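Local coordinates for Ras GTPase-activating-like protein rng2 (Schizosaccharomyces pombe, PDB 1P2X) that binds actin filaments through this calponin-homology domain and, as part of the contractile F-actin ring, is required for building that ring at the division site, at residues D14-W19 with Y107-L112. Numbering follows the deposited sequence.
Sequences DEAKKW and YCIHAL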
# COMPACT_ATOMS: atom_id res chain seq x y z
N ASP A 14 0.26 5.60 -6.17
CA ASP A 14 0.27 7.02 -5.81
C ASP A 14 -0.96 7.38 -4.95
O ASP A 14 -0.85 8.13 -3.97
CB ASP A 14 0.27 7.88 -7.09
CG ASP A 14 0.61 9.32 -6.82
OD1 ASP A 14 -0.25 10.21 -7.03
OD2 ASP A 14 1.75 9.60 -6.39
N GLU A 15 -2.11 6.86 -5.33
CA GLU A 15 -3.36 7.11 -4.61
C GLU A 15 -3.32 6.56 -3.17
O GLU A 15 -3.76 7.22 -2.24
CB GLU A 15 -4.54 6.50 -5.38
CG GLU A 15 -4.83 7.20 -6.71
CD GLU A 15 -5.64 6.34 -7.67
OE1 GLU A 15 -6.03 5.21 -7.27
OE2 GLU A 15 -5.88 6.77 -8.81
N ALA A 16 -2.79 5.35 -3.01
CA ALA A 16 -2.67 4.73 -1.70
C ALA A 16 -1.65 5.52 -0.86
O ALA A 16 -1.84 5.70 0.34
CB ALA A 16 -2.22 3.27 -1.84
N LYS A 17 -0.57 5.97 -1.50
CA LYS A 17 0.45 6.73 -0.79
C LYS A 17 -0.19 8.00 -0.25
O LYS A 17 -0.18 8.25 0.95
CB LYS A 17 1.62 7.11 -1.71
CG LYS A 17 2.80 7.74 -0.98
CD LYS A 17 3.88 8.30 -1.92
CE LYS A 17 3.36 9.53 -2.66
NZ LYS A 17 4.40 10.21 -3.45
N LYS A 18 -0.76 8.80 -1.15
CA LYS A 18 -1.40 10.06 -0.75
C LYS A 18 -2.39 9.88 0.40
O LYS A 18 -2.39 10.68 1.33
CB LYS A 18 -2.15 10.68 -1.94
CG LYS A 18 -1.28 11.14 -3.10
CD LYS A 18 -2.20 11.58 -4.24
CE LYS A 18 -3.23 10.47 -4.55
NZ LYS A 18 -4.46 10.91 -5.29
N TRP A 19 -3.23 8.85 0.32
CA TRP A 19 -4.22 8.57 1.36
C TRP A 19 -3.54 8.38 2.70
O TRP A 19 -3.97 8.93 3.71
CB TRP A 19 -5.03 7.32 1.01
CG TRP A 19 -6.06 7.03 2.05
CD1 TRP A 19 -7.21 7.73 2.28
CD2 TRP A 19 -6.00 6.02 3.06
NE1 TRP A 19 -7.86 7.22 3.37
CE2 TRP A 19 -7.15 6.17 3.87
CE3 TRP A 19 -5.08 5.00 3.37
CZ2 TRP A 19 -7.41 5.34 4.97
CZ3 TRP A 19 -5.35 4.17 4.46
CH2 TRP A 19 -6.50 4.35 5.25
N TYR A 107 -3.39 -2.93 -2.91
CA TYR A 107 -4.79 -3.30 -3.07
C TYR A 107 -5.48 -3.29 -1.71
O TYR A 107 -6.56 -2.74 -1.54
CB TYR A 107 -4.89 -4.69 -3.70
CG TYR A 107 -6.30 -5.22 -3.88
CD1 TYR A 107 -7.22 -4.56 -4.68
CD2 TYR A 107 -6.69 -6.40 -3.26
CE1 TYR A 107 -8.52 -5.06 -4.85
CE2 TYR A 107 -7.97 -6.91 -3.41
CZ TYR A 107 -8.88 -6.24 -4.20
OH TYR A 107 -10.15 -6.74 -4.33
N CYS A 108 -4.83 -3.91 -0.73
CA CYS A 108 -5.38 -3.96 0.61
C CYS A 108 -5.58 -2.54 1.14
O CYS A 108 -6.62 -2.24 1.75
CB CYS A 108 -4.45 -4.75 1.54
SG CYS A 108 -4.97 -4.77 3.27
N ILE A 109 -4.62 -1.66 0.89
CA ILE A 109 -4.71 -0.28 1.36
C ILE A 109 -5.90 0.48 0.76
O ILE A 109 -6.55 1.28 1.44
CB ILE A 109 -3.41 0.49 1.07
CG1 ILE A 109 -2.29 -0.05 1.97
CG2 ILE A 109 -3.62 1.99 1.28
CD1 ILE A 109 -0.94 0.54 1.70
N HIS A 110 -6.19 0.23 -0.52
CA HIS A 110 -7.31 0.88 -1.18
C HIS A 110 -8.63 0.40 -0.54
O HIS A 110 -9.50 1.21 -0.22
CB HIS A 110 -7.33 0.56 -2.69
CG HIS A 110 -6.43 1.42 -3.52
ND1 HIS A 110 -6.90 2.20 -4.55
CD2 HIS A 110 -5.08 1.59 -3.51
CE1 HIS A 110 -5.89 2.81 -5.14
NE2 HIS A 110 -4.77 2.45 -4.53
N ALA A 111 -8.76 -0.91 -0.37
CA ALA A 111 -9.98 -1.49 0.20
C ALA A 111 -10.20 -0.96 1.62
O ALA A 111 -11.32 -0.60 1.99
CB ALA A 111 -9.87 -3.02 0.21
N LEU A 112 -9.13 -0.91 2.41
CA LEU A 112 -9.22 -0.37 3.76
C LEU A 112 -9.70 1.08 3.72
O LEU A 112 -10.59 1.47 4.47
CB LEU A 112 -7.87 -0.44 4.47
CG LEU A 112 -7.83 0.09 5.90
CD1 LEU A 112 -8.68 -0.83 6.79
CD2 LEU A 112 -6.39 0.18 6.42
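A16 meets both I109 and H110: its CB lies 3.7 Å from I109 CG2 and equally near H110 CD2, so one methyl fills the angle between an aliphatic branch and an imidazole. The small side chain fits the close backbone approach, 6.1 Å between A16 CA and H110 CA. I109 CG2, set anti to the backbone N, is the branch turned to the other helix, and it also reaches W19 CE3 at 3.9 Å. Further along, W19 CH2 makes a looser apolar contact of 4.3 Å with L112 CD2.

On the other flank of A16 the contact turns polar. The CB of H110 points away from helix 2-23; chi1 of -83° sets CG anti to the carbonyl carbon, and the ring beyond it ends nearer to that helix. E15 OE1 sits at the ring edge, in its plane, 3.2 Å from H110 CE1, with carboxylate and imidazole planes 52° apart; because it faces a carbon, this is a close polar contact rather than a conventional hydrogen bond. The ring's NE2 instead hydrogen-bonds R12 O, while E15 OE2 forms a salt bridge with R12 NH2 and accepts a hydrogen bond from S128 N, so R12 probably helps position both, H110 through its carbonyl and E15 through its guanidinium. An alanine in place of H110 would probably leave R12 O without this side-chain partner and open a gap beside the A16 methyl and E15.

All six touching residues are buried, and the contact's centre lies about 5 Å from the centre of the chain. The two segments' axes pass 9.4 Å apart at 54°, packing helix 2-23 against helix 102-117 within the helical calponin-homology fold. F156 adds an edge-to-face contact to the H110 ring, and L112 packs on F76 and I80 of helix 76-82, linking a third helix to the pair.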